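Local coordinates for protein putative oxidoreductase yhhX (Escherichia coli K-12, PDB 3F4L) that probably acts as an NADP+-dependent scyllo-inositol dehydrogenase, an oxidoreductase of the Gfo/Idh/MocA family with a nucleotide-binding Rossmann domain, at residues 31-36 against 58-63; 84-89 against 115-120. All coordinates share one frame; numbering follows the deposited sequence.

Contact 1: 31-36 against 58-63; sequences VAHIFR and DEVLND
H33 sets its CG anti to its carbonyl carbon, beside the backbone N (chi1 -50°), and its second torsion turns the ring edge to D63. D63 answers with CG anti to its backbone N. The two groups cross obliquely, their planes 71° apart. H33 NE2 gives its N-H to D63 OD2 at 2.6 Å, a short, nearly straight bond with an N-H...O angle of 164°. The carboxylate oxygen uses its anti lone pair and lies close to the ring plane. D63 OD1 is taken by the backbone N of D65, which helps fix the carboxylate. A negative partner at NE2 would probably favour a protonated ring. The contact ties strand 29-35 of the parallel Rossmann sheet to the short helical segment 58-63. V60 meets the root of the histidine, its CG2 3.6 Å from H33 CB. E59 O lies over the rim of one ring face, 3.8 Å from H33 CE1. An alanine here would remove the ring and its bond to D63, and would probably leave the carboxylate less firmly held. Farther along the strand, F35 CB reaches V60 CG2 at 4.4 Å, and V60 also touches A6 of strand 3-8.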
# COMPACT_ATOMS: atom_id res chain seq x y z
N VAL A 31 37.01 -1.01 23.74
CA VAL A 31 37.41 -1.55 22.44
C VAL A 31 38.90 -1.87 22.51
O VAL A 31 39.74 -0.97 22.44
CB VAL A 31 37.14 -0.54 21.30
CG1 VAL A 31 37.58 -1.12 19.95
CG2 VAL A 31 35.64 -0.21 21.27
N ALA A 32 39.21 -3.15 22.64
CA ALA A 32 40.60 -3.58 22.77
C ALA A 32 41.36 -3.68 21.45
O ALA A 32 42.54 -3.34 21.39
CB ALA A 32 40.66 -4.91 23.50
N HIS A 33 40.68 -4.14 20.41
CA HIS A 33 41.32 -4.30 19.11
C HIS A 33 40.38 -3.98 17.97
O HIS A 33 39.17 -4.12 18.07
CB HIS A 33 41.75 -5.75 18.87
CG HIS A 33 42.55 -6.35 19.99
ND1 HIS A 33 43.90 -6.15 20.13
CD2 HIS A 33 42.18 -7.16 21.00
CE1 HIS A 33 44.33 -6.82 21.18
NE2 HIS A 33 43.31 -7.45 21.73
N ILE A 34 40.98 -3.57 16.86
CA ILE A 34 40.24 -3.34 15.64
C ILE A 34 41.13 -3.89 14.55
O ILE A 34 42.22 -3.37 14.29
CB ILE A 34 39.94 -1.85 15.39
CG1 ILE A 34 38.83 -1.39 16.35
CG2 ILE A 34 39.48 -1.66 13.94
CD1 ILE A 34 38.34 0.02 16.07
N PHE A 35 40.67 -4.98 13.94
CA PHE A 35 41.38 -5.63 12.86
C PHE A 35 40.95 -5.01 11.54
O PHE A 35 39.80 -4.58 11.39
CB PHE A 35 41.04 -7.12 12.83
CG PHE A 35 41.39 -7.81 11.53
CD1 PHE A 35 42.68 -8.31 11.32
CD2 PHE A 35 40.45 -7.93 10.51
CE1 PHE A 35 43.01 -8.92 10.11
CE2 PHE A 35 40.78 -8.53 9.30
CZ PHE A 35 42.06 -9.03 9.09
N ARG A 36 41.88 -4.95 10.60
CA ARG A 36 41.62 -4.45 9.25
C ARG A 36 42.73 -4.98 8.37
O ARG A 36 43.88 -5.08 8.79
CB ARG A 36 41.58 -2.91 9.20
CG ARG A 36 42.34 -2.18 10.29
CD ARG A 36 43.62 -1.57 9.79
NE ARG A 36 44.79 -2.37 10.13
CZ ARG A 36 45.90 -1.88 10.67
NH1 ARG A 36 46.01 -0.58 10.92
NH2 ARG A 36 46.92 -2.68 10.94
N ASP A 58 44.69 -13.20 14.51
CA ASP A 58 44.97 -14.06 15.65
C ASP A 58 45.24 -13.26 16.92
O ASP A 58 44.87 -13.68 18.02
CB ASP A 58 46.13 -15.00 15.34
CG ASP A 58 45.73 -16.11 14.39
OD1 ASP A 58 44.68 -16.74 14.63
OD2 ASP A 58 46.45 -16.36 13.41
N GLU A 59 45.88 -12.10 16.77
CA GLU A 59 46.18 -11.23 17.91
C GLU A 59 44.91 -10.78 18.61
O GLU A 59 44.94 -10.32 19.76
CB GLU A 59 46.97 -10.00 17.45
CG GLU A 59 48.47 -10.20 17.40
CD GLU A 59 49.18 -9.03 16.75
OE1 GLU A 59 48.77 -7.88 17.00
OE2 GLU A 59 50.15 -9.27 15.99
N VAL A 60 43.78 -10.89 17.92
CA VAL A 60 42.50 -10.50 18.49
C VAL A 60 41.78 -11.72 19.05
O VAL A 60 41.37 -11.74 20.21
CB VAL A 60 41.59 -9.83 17.43
CG1 VAL A 60 40.28 -9.44 18.07
CG2 VAL A 60 42.28 -8.61 16.83
N LEU A 61 41.62 -12.75 18.22
CA LEU A 61 40.93 -13.96 18.64
C LEU A 61 41.63 -14.71 19.77
O LEU A 61 41.00 -15.50 20.47
CB LEU A 61 40.72 -14.89 17.44
CG LEU A 61 39.87 -14.29 16.31
CD1 LEU A 61 39.63 -15.34 15.23
CD2 LEU A 61 38.55 -13.78 16.88
N ASN A 62 42.92 -14.45 19.95
CA ASN A 62 43.66 -15.11 21.02
C ASN A 62 43.65 -14.31 22.31
O ASN A 62 44.13 -14.79 23.34
CB ASN A 62 45.11 -15.38 20.60
CG ASN A 62 45.21 -16.45 19.54
OD1 ASN A 62 44.35 -17.33 19.45
ND2 ASN A 62 46.27 -16.40 18.74
N ASP A 63 43.12 -13.09 22.26
CA ASP A 63 43.07 -12.25 23.46
C ASP A 63 42.04 -12.80 24.44
O ASP A 63 40.85 -12.85 24.14
CB ASP A 63 42.70 -10.80 23.10
CG ASP A 63 42.85 -9.86 24.28
OD1 ASP A 63 42.65 -10.29 25.43
OD2 ASP A 63 43.16 -8.66 24.05

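Contact 2: 84-89 against 115-120; sequences RALEAG and KGLTVT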
# COMPACT_ATOMS: atom_id res chain seq x y z
N ARG A 84 34.94 -18.35 12.76
CA ARG A 84 36.27 -18.35 13.36
C ARG A 84 36.22 -17.75 14.76
O ARG A 84 36.86 -18.27 15.68
CB ARG A 84 37.26 -17.58 12.47
CG ARG A 84 37.67 -18.34 11.23
CD ARG A 84 38.72 -17.58 10.44
NE ARG A 84 39.93 -17.34 11.22
CZ ARG A 84 40.99 -16.70 10.75
NH1 ARG A 84 40.99 -16.24 9.51
NH2 ARG A 84 42.07 -16.54 11.51
N ALA A 85 35.46 -16.68 14.93
CA ALA A 85 35.34 -16.05 16.24
C ALA A 85 34.68 -17.02 17.23
O ALA A 85 35.14 -17.17 18.35
CB ALA A 85 34.53 -14.76 16.14
N LEU A 86 33.61 -17.68 16.81
CA LEU A 86 32.95 -18.62 17.71
C LEU A 86 33.88 -19.78 18.12
O LEU A 86 33.86 -20.22 19.27
CB LEU A 86 31.68 -19.19 17.07
CG LEU A 86 30.53 -18.20 16.91
CD1 LEU A 86 29.40 -18.84 16.12
CD2 LEU A 86 30.05 -17.75 18.29
N GLU A 87 34.69 -20.25 17.18
CA GLU A 87 35.61 -21.35 17.48
C GLU A 87 36.70 -20.89 18.44
O GLU A 87 37.29 -21.71 19.15
CB GLU A 87 36.22 -21.89 16.18
CG GLU A 87 35.16 -22.38 15.20
CD GLU A 87 35.71 -22.83 13.86
OE1 GLU A 87 36.65 -22.19 13.34
OE2 GLU A 87 35.18 -23.82 13.30
N ALA A 88 36.94 -19.58 18.48
CA ALA A 88 37.95 -19.03 19.38
C ALA A 88 37.31 -18.74 20.74
O ALA A 88 37.96 -18.20 21.64
CB ALA A 88 38.54 -17.76 18.80
N GLY A 89 36.04 -19.09 20.86
CA GLY A 89 35.31 -18.91 22.11
C GLY A 89 34.74 -17.52 22.35
O GLY A 89 34.45 -17.17 23.48
N LYS A 115 28.72 -24.14 22.19
CA LYS A 115 29.77 -23.51 22.97
C LYS A 115 29.23 -22.62 24.07
O LYS A 115 29.98 -22.10 24.89
CB LYS A 115 30.70 -22.70 22.06
CG LYS A 115 31.71 -23.53 21.32
CD LYS A 115 32.54 -22.68 20.38
CE LYS A 115 33.81 -23.41 19.99
NZ LYS A 115 33.52 -24.76 19.42
N GLY A 116 27.91 -22.44 24.09
CA GLY A 116 27.32 -21.59 25.11
C GLY A 116 27.60 -20.13 24.79
O GLY A 116 27.62 -19.27 25.67
N LEU A 117 27.82 -19.84 23.51
CA LEU A 117 28.09 -18.48 23.08
C LEU A 117 26.89 -17.87 22.37
O LEU A 117 25.96 -18.56 21.99
CB LEU A 117 29.29 -18.45 22.14
CG LEU A 117 30.63 -18.85 22.76
CD1 LEU A 117 31.68 -18.95 21.67
CD2 LEU A 117 31.03 -17.83 23.81
N THR A 118 26.95 -16.55 22.19
CA THR A 118 25.91 -15.81 21.51
C THR A 118 26.37 -15.29 20.15
O THR A 118 27.40 -14.64 20.05
CB THR A 118 25.47 -14.58 22.33
OG1 THR A 118 24.89 -15.01 23.57
CG2 THR A 118 24.45 -13.75 21.54
N VAL A 119 25.61 -15.59 19.10
CA VAL A 119 25.92 -15.06 17.78
C VAL A 119 24.61 -14.40 17.33
O VAL A 119 23.55 -15.02 17.38
CB VAL A 119 26.35 -16.15 16.77
CG1 VAL A 119 25.18 -17.09 16.44
CG2 VAL A 119 26.87 -15.50 15.51
N THR A 120 24.68 -13.15 16.91
CA THR A 120 23.47 -12.43 16.53
C THR A 120 23.73 -11.33 15.52
O THR A 120 24.85 -10.82 15.42
CB THR A 120 22.82 -11.78 17.78
OG1 THR A 120 21.66 -11.03 17.40
CG2 THR A 120 23.80 -10.82 18.46
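Two helix ends of the Rossmann domain meet here, each finished by a Schellman motif with a glycine of positive phi. G89 follows helix 78-87 and G116 follows helix 102-115. L117 comes just after G116 and points its side chain at the end of the first helix. Its CG is anti to its carbonyl carbon, beside the backbone N. With this and an extended chi2, CD1 comes against the backbone, 3.4 Å from G89 C, and CD2 to within 3.5 Å of G89 O. L86 runs past L117 in the opposite direction, and L86 CD2 packs on L117 CD1 at 3.9 Å. The other branch of L86 turns to the sheet. There L86 CD1 meets V119 CB at 4.1 Å, and the two side chains cross at about a right angle. V119 lies on strand 119-121, the edge strand of the parallel sheet within this chain, beside strand 91-94. L86 also packs on V92 of that neighbouring strand and on L111 and A112 of helix 102-115. K115 lies across the last turn of the first helix. Its CD makes a tight carbon-to-oxygen contact of 3.0 Å with L86 O. L86 O also accepts a bond from G89 N at 2.9 Å. K115 CE passes 3.7 Å from E87 CA, and beyond it the chain bends at chi4 (54°), which turns NZ aside.

In the fold
Both contacts join peripheral helices to the parallel sheet of the Rossmann domain, on opposite flanks of the strand order. Contact 1 uses strand 29-35, next to the edge strand 52-54. Contact 2 uses the other edge strand, 119-121. Both are partly buried, with exposed residues beside buried ones. In contact 1 a polar histidine-carboxylate bond stands next to a valine packed towards the sheet. Contact 2 has no hydrogen bond between its segments; leucines and a valine carry the inner side, and the aliphatic part of a lysine lies on the exposed side. The centres of contact 1 and contact 2 lie about 15 Å apart. L61 packs on A85 of helix 78-87 and on A88 just beyond it.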